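Local atomic coordinates of IMC sub-compartment protein ISP1 (Toxoplasma gondii, PDB entry 4CHM), a protein that belongs to a family of inner membrane complex proteins critical for parasite replication and probably acts in daughter-cell formation, with a pleckstrin homology fold. Residues A92-L95 with N100-P103; A10-D15 with G108-T113; L40-N43 with S48-I51. All coordinates share one frame; numbering follows the deposited sequence.

Contact 1: A92-L95 with N100-P103. With SO4 (sulfate ion), chain F.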
ATOM      1  N   ALA A  92      -3.206  -4.075  -1.076  1.00 18.73           N
ATOM      2  CA  ALA A  92      -2.628  -4.573  -2.342  1.00 18.59           C
ATOM      3  C   ALA A  92      -2.902  -3.614  -3.471  1.00 18.86           C
ATOM      4  O   ALA A  92      -4.036  -3.177  -3.658  1.00 19.49           O
ATOM      5  CB  ALA A  92      -3.171  -5.946  -2.679  1.00 14.78           C
ATOM      6  N   LEU A  93      -1.873  -3.337  -4.267  1.00 18.11           N
ATOM      7  CA  LEU A  93      -2.041  -2.560  -5.477  1.00 17.29           C
ATOM      8  C   LEU A  93      -2.437  -3.468  -6.596  1.00 18.32           C
ATOM      9  O   LEU A  93      -1.647  -4.320  -7.041  1.00 18.64           O
ATOM     10  CB  LEU A  93      -0.738  -1.846  -5.860  1.00 16.94           C
ATOM     11  CG  LEU A  93       0.065  -1.173  -4.758  1.00 16.83           C
ATOM     12  CD1 LEU A  93       1.396  -0.730  -5.354  1.00 16.06           C
ATOM     13  CD2 LEU A  93      -0.705   0.006  -4.160  1.00 17.74           C
ATOM     14  N   HIS A  94      -3.645  -3.280  -7.076  1.00 19.58           N
ATOM     15  CA  HIS A  94      -4.120  -3.984  -8.242  1.00 22.92           C
ATOM     16  C   HIS A  94      -3.693  -3.169  -9.453  1.00 21.80           C
ATOM     17  O   HIS A  94      -4.106  -2.060  -9.619  1.00 20.99           O
ATOM     18  CB  HIS A  94      -5.647  -4.113  -8.185  1.00 28.53           C
ATOM     19  CG  HIS A  94      -6.226  -4.967  -9.257  1.00 29.11           C
ATOM     20  ND1 HIS A  94      -7.520  -4.842  -9.682  1.00 33.46           N
ATOM     21  CD2 HIS A  94      -5.687  -5.957  -9.990  1.00 34.05           C
ATOM     22  CE1 HIS A  94      -7.753  -5.713 -10.638  1.00 34.50           C
ATOM     23  NE2 HIS A  94      -6.658  -6.407 -10.839  1.00 38.73           N
ATOM     24  N   LEU A  95      -2.864  -3.755 -10.292  1.00 21.08           N
ATOM     25  CA  LEU A  95      -2.252  -3.035 -11.399  1.00 23.40           C
ATOM     26  C   LEU A  95      -3.016  -3.150 -12.720  1.00 23.55           C
ATOM     27  O   LEU A  95      -3.487  -4.186 -13.044  1.00 22.27           O
ATOM     28  CB  LEU A  95      -0.796  -3.456 -11.593  1.00 19.33           C
ATOM     29  CG  LEU A  95       0.070  -3.479 -10.349  1.00 23.59           C
ATOM     30  CD1 LEU A  95       1.453  -4.031 -10.574  1.00 22.69           C
ATOM     31  CD2 LEU A  95       0.115  -2.121  -9.708  1.00 21.95           C
ATOM     32  N   ASN A 100      -2.393  -7.972 -12.128  1.00 26.08           N
ATOM     33  CA  ASN A 100      -1.998  -8.666 -10.903  1.00 24.76           C
ATOM     34  C   ASN A 100      -1.863  -7.680  -9.750  1.00 22.63           C
ATOM     35  O   ASN A 100      -2.084  -6.469  -9.915  1.00 22.43           O
ATOM     36  CB  ASN A 100      -0.679  -9.436 -11.120  1.00 27.21           C
ATOM     37  CG  ASN A 100      -0.820 -10.551 -12.148  1.00 34.16           C
ATOM     38  OD1 ASN A 100      -1.818 -11.289 -12.146  1.00 29.25           O
ATOM     39  ND2 ASN A 100       0.186 -10.693 -13.024  1.00 29.42           N
ATOM     40  N   CYS A 101      -1.493  -8.198  -8.581  0.50 19.74           N
ATOM     41  CA  CYS A 101      -1.622  -7.452  -7.345  0.50 18.33           C
ATOM     42  C   CYS A 101      -0.333  -7.507  -6.514  0.50 18.74           C
ATOM     43  O   CYS A 101       0.245  -8.570  -6.337  0.50 19.94           O
ATOM     44  CB  CYS A 101      -2.808  -7.979  -6.524  0.50 17.02           C
ATOM     45  SG  CYS A 101      -4.400  -8.043  -7.396  0.50 15.66           S
ATOM     46  N   ILE A 102       0.095  -6.364  -5.983  1.00 19.14           N
ATOM     47  CA  ILE A 102       1.222  -6.345  -5.068  1.00 17.68           C
ATOM     48  C   ILE A 102       0.747  -6.046  -3.665  1.00 15.80           C
ATOM     49  O   ILE A 102       0.358  -4.911  -3.365  1.00 14.81           O
ATOM     50  CB  ILE A 102       2.267  -5.304  -5.492  1.00 17.54           C
ATOM     51  CG1 ILE A 102       2.828  -5.645  -6.899  1.00 18.22           C
ATOM     52  CG2 ILE A 102       3.405  -5.259  -4.466  1.00 15.31           C
ATOM     53  CD1 ILE A 102       3.826  -4.613  -7.431  1.00 17.31           C
ATOM     54  N   PRO A 103       0.843  -7.035  -2.768  1.00 15.98           N
ATOM     55  CA  PRO A 103       0.350  -6.764  -1.409  1.00 15.76           C
ATOM     56  C   PRO A 103       1.400  -6.143  -0.502  1.00 15.31           C
ATOM     57  O   PRO A 103       2.472  -6.706  -0.321  1.00 15.06           O
ATOM     58  CB  PRO A 103      -0.059  -8.163  -0.902  1.00 15.99           C
ATOM     59  CG  PRO A 103      -0.073  -9.050  -2.156  1.00 15.06           C
ATOM     60  CD  PRO A 103       1.025  -8.479  -2.992  1.00 15.55           C
TER
HETATM   61  S   SO4 F1180       3.414  -8.244 -12.841  1.00 36.99           S
HETATM   62  O1  SO4 F1180       2.420  -9.333 -12.628  1.00 38.12           O
HETATM   63  O2  SO4 F1180       3.859  -8.254 -14.240  1.00 44.02           O
HETATM   64  O3  SO4 F1180       4.577  -8.495 -11.943  1.00 38.79           O
HETATM   65  O4  SO4 F1180       2.786  -6.916 -12.561  1.00 35.59           O
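Leu93 and Ile102 trade two backbone hydrogen bonds and form the hydrogen-bonded pair of this antiparallel hairpin, with Leu93 N 2.9 Å from Ile102 O and Ile102 N returning the bond to Leu93 O. A third bond, from Leu95 N to Asn100 O (2.8 Å), is almost straight at 175° and closes the hairpin beside its turn. Asn100 is no longer in a strand there, yet its carbonyl still serves the pairing. Pro103, which has no N-H to give, falls in a non-hydrogen-bonded pair with Ala92, where none is needed across this pair; the strands come within 3.8 Å here (Ala92 CA to Pro103 CA), which the small Ala92 side chain probably helps to permit.

Apolar packing covers the face carrying Leu93, Leu95 and Ile102. The side chains of Leu95 and Ile102 cross obliquely, their CD1 atoms 4.0 Å apart, and both continue onto Arg58 and Ile60 of strand 56-61. Such branched and long aliphatic chains suit the interior of a PH-type barrel, where strands from the two halves meet.

The other face is less uniformly apolar. The His94 ring stands with CG opposite the backbone N (chi1 -173°), which turns CD2 toward the partner strand. There Asn100 O sits at the ring edge, in its plane. Cys101 SG also approaches the ring, obliquely, but in one of two conformers, and this contact is tentative.

At the turn, Asn100 ND2 donates to O1 of a sulfate ion over 2.6 Å; Arg58 and Ser98 also bind this ion, which probably comes from the crystallisation liquor. A neutral amide and hydroxyl thus converge on one anion together with the positively charged guanidinium of Arg58, suggesting that this end of the hairpin may attract anions, next to an apolar leucine-isoleucine patch.

Contact 2: A10-D15 with G108-T113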
ATOM      1  N   ALA A  10      -7.177  14.481   8.571  1.00 25.37           N
ATOM      2  CA  ALA A  10      -6.339  15.031   7.500  1.00 25.93           C
ATOM      3  C   ALA A  10      -4.859  15.083   7.928  1.00 24.27           C
ATOM      4  O   ALA A  10      -3.948  14.790   7.142  1.00 26.22           O
ATOM      5  CB  ALA A  10      -6.847  16.412   7.081  1.00 28.29           C
ATOM      6  N   ALA A  11      -4.637  15.389   9.192  1.00 25.41           N
ATOM      7  CA  ALA A  11      -3.305  15.398   9.772  1.00 25.18           C
ATOM      8  C   ALA A  11      -2.634  14.010   9.711  1.00 26.75           C
ATOM      9  O   ALA A  11      -1.413  13.899   9.448  1.00 24.81           O
ATOM     10  CB  ALA A  11      -3.395  15.856  11.210  1.00 29.75           C
ATOM     11  N   ASP A  12      -3.397  12.982  10.079  1.00 25.14           N
ATOM     12  CA  ASP A  12      -2.946  11.577   9.944  1.00 24.35           C
ATOM     13  C   ASP A  12      -2.492  11.313   8.531  1.00 22.75           C
ATOM     14  O   ASP A  12      -1.420  10.761   8.311  1.00 21.24           O
ATOM     15  CB  ASP A  12      -4.098  10.615  10.255  1.00 22.76           C
ATOM     16  CG  ASP A  12      -4.453  10.596  11.712  1.00 23.70           C
ATOM     17  OD1 ASP A  12      -3.592  10.967  12.520  1.00 21.75           O
ATOM     18  OD2 ASP A  12      -5.595  10.226  12.042  1.00 24.11           O
ATOM     19  N   ILE A  13      -3.351  11.642   7.578  1.00 21.06           N
ATOM     20  CA  ILE A  13      -3.063  11.399   6.162  1.00 23.62           C
ATOM     21  C   ILE A  13      -1.854  12.219   5.678  1.00 23.52           C
ATOM     22  O   ILE A  13      -1.008  11.732   4.921  1.00 19.28           O
ATOM     23  CB  ILE A  13      -4.292  11.686   5.283  1.00 23.46           C
ATOM     24  CG1 ILE A  13      -5.387  10.656   5.564  1.00 25.03           C
ATOM     25  CG2 ILE A  13      -3.917  11.702   3.794  1.00 23.58           C
ATOM     26  CD1 ILE A  13      -6.776  11.108   5.124  1.00 28.02           C
ATOM     27  N   GLU A  14      -1.730  13.437   6.175  1.00 23.89           N
ATOM     28  CA  GLU A  14      -0.606  14.243   5.772  1.00 27.17           C
ATOM     29  C   GLU A  14       0.698  13.720   6.372  1.00 25.82           C
ATOM     30  O   GLU A  14       1.761  13.856   5.772  1.00 26.79           O
ATOM     31  CB  GLU A  14      -0.808  15.704   6.124  1.00 27.63           C
ATOM     32  CG  GLU A  14       0.456  16.527   5.947  1.00 31.06           C
ATOM     33  CD  GLU A  14       0.949  16.589   4.497  1.00 35.62           C
ATOM     34  OE1 GLU A  14       0.146  16.367   3.555  1.00 38.81           O
ATOM     35  OE2 GLU A  14       2.139  16.911   4.297  1.00 38.54           O
ATOM     36  N   ASP A  15       0.614  13.151   7.558  1.00 23.28           N
ATOM     37  CA  ASP A  15       1.767  12.565   8.177  1.00 22.63           C
ATOM     38  C   ASP A  15       2.260  11.351   7.382  1.00 21.15           C
ATOM     39  O   ASP A  15       3.460  11.202   7.141  1.00 20.27           O
ATOM     40  CB  ASP A  15       1.469  12.194   9.637  1.00 23.66           C
ATOM     41  CG  ASP A  15       2.698  11.636  10.360  1.00 25.19           C
ATOM     42  OD1 ASP A  15       3.535  12.428  10.819  1.00 25.80           O
ATOM     43  OD2 ASP A  15       2.861  10.407  10.397  1.00 22.90           O
ATOM     44  N   GLY A 108       0.657  -1.045  10.829  1.00 24.27           N
ATOM     45  CA  GLY A 108      -0.557  -1.351  11.578  1.00 22.68           C
ATOM     46  C   GLY A 108      -1.760  -0.768  10.874  1.00 23.37           C
ATOM     47  O   GLY A 108      -1.656  -0.315   9.716  1.00 18.47           O
ATOM     48  N   VAL A 109      -2.914  -0.833  11.534  1.00 17.81           N
ATOM     49  CA  VAL A 109      -4.180  -0.564  10.877  1.00 19.93           C
ATOM     50  C   VAL A 109      -4.276   0.893  10.452  1.00 20.44           C
ATOM     51  O   VAL A 109      -4.853   1.201   9.418  1.00 21.29           O
ATOM     52  CB  VAL A 109      -5.379  -0.958  11.796  1.00 20.04           C
ATOM     53  CG1 VAL A 109      -6.702  -0.693  11.096  1.00 20.73           C
ATOM     54  CG2 VAL A 109      -5.275  -2.438  12.156  1.00 19.98           C
ATOM     55  N   LYS A 110      -3.644   1.781  11.221  1.00 20.20           N
ATOM     56  CA  LYS A 110      -3.797   3.214  10.992  1.00 21.44           C
ATOM     57  C   LYS A 110      -3.089   3.670   9.737  1.00 19.69           C
ATOM     58  O   LYS A 110      -3.647   4.418   8.950  1.00 18.80           O
ATOM     59  CB  LYS A 110      -3.312   4.026  12.184  1.00 22.05           C
ATOM     60  CG  LYS A 110      -3.414   5.530  11.984  1.00 27.63           C
ATOM     61  CD  LYS A 110      -2.773   6.293  13.161  1.00 30.07           C
ATOM     62  CE  LYS A 110      -2.829   7.795  12.944  1.00 33.86           C
ATOM     63  NZ  LYS A 110      -3.015   8.538  14.221  1.00 31.70           N
ATOM     64  N   ASP A 111      -1.863   3.223   9.562  1.00 18.85           N
ATOM     65  CA  ASP A 111      -1.139   3.467   8.343  1.00 18.75           C
ATOM     66  C   ASP A 111      -1.833   2.813   7.155  1.00 18.61           C
ATOM     67  O   ASP A 111      -1.974   3.412   6.140  1.00 19.24           O
ATOM     68  CB  ASP A 111       0.300   2.996   8.468  1.00 21.59           C
ATOM     69  CG  ASP A 111       1.240   4.104   8.891  1.00 25.80           C
ATOM     70  OD1 ASP A 111       0.800   5.218   9.080  1.00 26.10           O
ATOM     71  OD2 ASP A 111       2.421   3.866   9.006  1.00 24.91           O
ATOM     72  N   LYS A 112      -2.317   1.602   7.332  1.00 18.37           N
ATOM     73  CA  LYS A 112      -2.972   0.899   6.263  1.00 19.74           C
ATOM     74  C   LYS A 112      -4.168   1.757   5.832  1.00 18.82           C
ATOM     75  O   LYS A 112      -4.347   2.010   4.678  1.00 17.77           O
ATOM     76  CB  LYS A 112      -3.455  -0.460   6.779  1.00 18.94           C
ATOM     77  CG  LYS A 112      -4.144  -1.387   5.790  1.00 20.12           C
ATOM     78  CD  LYS A 112      -5.505  -0.874   5.371  1.00 24.70           C
ATOM     79  CE  LYS A 112      -6.588  -1.920   5.477  1.00 27.48           C
ATOM     80  NZ  LYS A 112      -7.102  -2.163   6.832  1.00 24.10           N
ATOM     81  N   THR A 113      -4.931   2.243   6.801  1.00 18.58           N
ATOM     82  CA  THR A 113      -6.109   3.031   6.519  1.00 18.22           C
ATOM     83  C   THR A 113      -5.792   4.356   5.857  1.00 19.03           C
ATOM     84  O   THR A 113      -6.391   4.689   4.867  1.00 18.16           O
ATOM     85  CB  THR A 113      -6.959   3.290   7.772  1.00 19.36           C
ATOM     86  OG1 THR A 113      -7.320   2.064   8.371  1.00 18.89           O
ATOM     87  CG2 THR A 113      -8.183   4.018   7.408  1.00 18.56           C
TER
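Lys110 and Asp12 form the one direct salt bridge between segments 10-15 and 108-113, with Lys110 NZ 3.0 Å from Asp12 OD1. Lysine suits the task because its backbone is distant from the partner helix and the long side chain spans the gap. From a CG placed opposite the backbone N (chi1 178°), the chain runs extended through its next two torsions and bends at the last, where chi4 is 146°. CE also comes close to the carboxylate, 3.3 Å from Asp12 OD1, so the end of the lysine lies over the group instead of meeting it head-on.

Asp12 is short and its CB bond points toward the other helix. The ammonium approaches OD1 from above the carboxylate plane, 60° out of it, and the two side chains cross at about a right angle. CG beside the backbone N keeps OD2 near the start of the helix, where it accepts from Thr9 N and ties the carboxylate to the N-terminal end of its own helix.

Farther along the second helix, Thr113 folds its hydroxyl back to Val109 O at 2.8 Å. That carbonyl also receives Thr113 N, the two donors arriving on opposite faces of its plane. Between the helices, Arg19 links Asp15 and Asp111, probably easing the proximity of these two acids, and Ile13 packs on Asp117 and Leu118 farther along helix 109-125.

With one charged pair and 82 Å² buried, this is a surface contact that is mainly electrostatic; the off-plane approach suggests that charge attraction matters more than directed hydrogen bonding.

Contact 3: L40-N43 with S48-I51; sequences LHYN and SLSI
Tyr42 lays its CD1 edge atom 3.2 Å from Ser48 O and 4.0 Å from Leu49 CD2. The methyl sits at the ring edge, near its plane, whereas the carbonyl is oblique to the ring. On the same face Leu40 lies alongside Ile51, both pointing the same way, with Leu40 CD1 3.8 Å from Ile51 CG1. Aliphatic chains and the broad tyrosine ring suit this buried face.

The opposite face is polar. Ser50 OG rests 3.3 Å from His41 CB, and one water joins the two side chains, 2.7 Å from Ser50 OG and 2.5 Å from His41 ND1, the latter unusually short and so uncertain in length. With chi1 at 58°, the hydroxyl stands between the backbone N and the carbonyl carbon, on the side of that water.

Between these two faces runs the antiparallel hairpin of strands 35-43 and 48-53, part of the PH-fold sheet. His41 and Ser50 exchange two backbone bonds, and Asn43 with Ser48 exchange two more; that from Asn43 N to Ser48 O is nearly straight, 2.8 Å long at 174°.

Farther out, Asp46 of the connecting turn holds both ends of this last pair: its N donates to Asn43 OD1, and its OD1 is hydrogen-bonded to Ser48 OG. Short polar side chains such as these can bond to backbone and side-chain groups of the turn. Leu20 of helix 10-22 packs on both Leu40 and Tyr42, while Leu104 of strand 101-105 touches Leu40 and Ile51.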
ATOM      1  N   LEU A  40       9.099   1.827   0.570  1.00 17.83           N
ATOM      2  CA  LEU A  40       8.058   2.370  -0.266  1.00 17.21           C
ATOM      3  C   LEU A  40       8.219   3.864  -0.328  1.00 18.89           C
ATOM      4  O   LEU A  40       8.352   4.535   0.708  1.00 22.57           O
ATOM      5  CB  LEU A  40       6.674   2.042   0.304  1.00 15.60           C
ATOM      6  CG  LEU A  40       5.432   2.515  -0.447  1.00 16.87           C
ATOM      7  CD1 LEU A  40       5.285   1.818  -1.815  1.00 16.85           C
ATOM      8  CD2 LEU A  40       4.169   2.313   0.415  1.00 17.89           C
ATOM      9  N   HIS A  41       8.152   4.399  -1.536  1.00 18.81           N
ATOM     10  CA  HIS A  41       8.406   5.805  -1.757  1.00 20.63           C
ATOM     11  C   HIS A  41       7.446   6.353  -2.766  1.00 19.93           C
ATOM     12  O   HIS A  41       6.999   5.638  -3.652  1.00 24.83           O
ATOM     13  CB  HIS A  41       9.847   6.022  -2.227  1.00 18.25           C
ATOM     14  CG  HIS A  41      10.191   7.464  -2.497  1.00 18.50           C
ATOM     15  ND1 HIS A  41      10.241   7.976  -3.737  1.00 21.92           N
ATOM     16  CD2 HIS A  41      10.594   8.498  -1.633  1.00 20.27           C
ATOM     17  CE1 HIS A  41      10.626   9.287  -3.682  1.00 18.92           C
ATOM     18  NE2 HIS A  41      10.848   9.599  -2.407  1.00 20.03           N
ATOM     19  N   TYR A  42       7.085   7.617  -2.621  1.00 21.35           N
ATOM     20  CA  TYR A  42       6.330   8.312  -3.680  1.00 21.56           C
ATOM     21  C   TYR A  42       7.171   9.368  -4.318  1.00 24.75           C
ATOM     22  O   TYR A  42       7.736  10.212  -3.617  1.00 21.36           O
ATOM     23  CB  TYR A  42       5.075   8.983  -3.129  1.00 24.16           C
ATOM     24  CG  TYR A  42       4.203   9.567  -4.239  1.00 29.87           C
ATOM     25  CD1 TYR A  42       3.686   8.743  -5.240  1.00 31.32           C
ATOM     26  CD2 TYR A  42       3.982  10.935  -4.337  1.00 30.32           C
ATOM     27  CE1 TYR A  42       2.916   9.255  -6.262  1.00 35.94           C
ATOM     28  CE2 TYR A  42       3.204  11.461  -5.363  1.00 35.34           C
ATOM     29  CZ  TYR A  42       2.677  10.617  -6.318  1.00 36.15           C
ATOM     30  OH  TYR A  42       1.909  11.118  -7.352  1.00 47.06           O
ATOM     31  N   ASN A  43       7.221   9.339  -5.657  1.00 27.25           N
ATOM     32  CA  ASN A  43       7.921  10.344  -6.471  1.00 31.53           C
ATOM     33  C   ASN A  43       6.910  11.271  -7.153  1.00 30.60           C
ATOM     34  O   ASN A  43       6.309  10.903  -8.158  1.00 29.02           O
ATOM     35  CB  ASN A  43       8.793   9.635  -7.533  1.00 32.18           C
ATOM     36  CG  ASN A  43       9.673  10.605  -8.313  1.00 39.63           C
ATOM     37  OD1 ASN A  43       9.182  11.455  -9.044  1.00 40.60           O
ATOM     38  ND2 ASN A  43      10.978  10.484  -8.143  1.00 43.57           N
ATOM     39  N   SER A  48       4.800   8.508  -9.381  1.00 27.02           N
ATOM     40  CA  SER A  48       4.914   7.058  -9.298  1.00 28.37           C
ATOM     41  C   SER A  48       5.339   6.598  -7.889  1.00 27.32           C
ATOM     42  O   SER A  48       5.934   7.367  -7.116  1.00 25.85           O
ATOM     43  CB  SER A  48       5.879   6.542 -10.368  1.00 30.60           C
ATOM     44  OG  SER A  48       7.191   7.054 -10.164  1.00 33.24           O
ATOM     45  N   LEU A  49       4.963   5.369  -7.546  1.00 25.94           N
ATOM     46  CA  LEU A  49       5.430   4.709  -6.340  1.00 25.70           C
ATOM     47  C   LEU A  49       6.614   3.833  -6.703  1.00 23.52           C
ATOM     48  O   LEU A  49       6.581   3.124  -7.700  1.00 24.13           O
ATOM     49  CB  LEU A  49       4.338   3.778  -5.774  1.00 25.70           C
ATOM     50  CG  LEU A  49       3.151   4.331  -5.000  1.00 28.97           C
ATOM     51  CD1 LEU A  49       2.200   3.189  -4.689  1.00 28.62           C
ATOM     52  CD2 LEU A  49       3.563   5.036  -3.723  1.00 26.17           C
ATOM     53  N   SER A  50       7.593   3.767  -5.821  1.00 22.32           N
ATOM     54  CA  SER A  50       8.585   2.737  -5.939  1.00 18.91           C
ATOM     55  C   SER A  50       8.529   1.814  -4.746  1.00 18.43           C
ATOM     56  O   SER A  50       8.212   2.236  -3.619  1.00 17.27           O
ATOM     57  CB  SER A  50       9.973   3.346  -6.083  1.00 17.51           C
ATOM     58  OG  SER A  50      10.266   4.174  -4.972  1.00 21.17           O
ATOM     59  N   ILE A  51       8.907   0.561  -4.996  1.00 18.35           N
ATOM     60  CA  ILE A  51       9.064  -0.448  -3.973  1.00 18.05           C
ATOM     61  C   ILE A  51      10.465  -1.049  -4.160  1.00 19.07           C
ATOM     62  O   ILE A  51      10.788  -1.590  -5.220  1.00 17.93           O
ATOM     63  CB  ILE A  51       8.025  -1.560  -4.157  1.00 18.30           C
ATOM     64  CG1 ILE A  51       6.601  -0.965  -4.104  1.00 18.93           C
ATOM     65  CG2 ILE A  51       8.208  -2.637  -3.104  1.00 19.70           C
ATOM     66  CD1 ILE A  51       5.519  -1.954  -4.475  1.00 20.33           C
TER
HETATM   67  O   HOH W   1       9.412   6.633  -5.660  1.00 24.29           O

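In the fold
From the N terminus the chain first forms helix 10-22, whose partner in contact 2 lies on helix 109-125; the segments are 93 residues apart at their closest ends, and the loop that contact 2 closes contains all the strands of the sheet. Nested within it, contact 3 closes the short hairpin of strands 35-43 and 48-53. Contact 1 follows in series, closing the hairpin of strands 90-95 and 101-105, and the latter strand leads on to helix 109-125. No loops cross. The two hairpins meet inside the fold, where Ile102 CG2 lies 3.9 Å from Ile51 CD1 and Leu93 packs on Leu49. Contacts 1 and 2, centres about 20 Å apart, lie on opposite sides of the chain's centre.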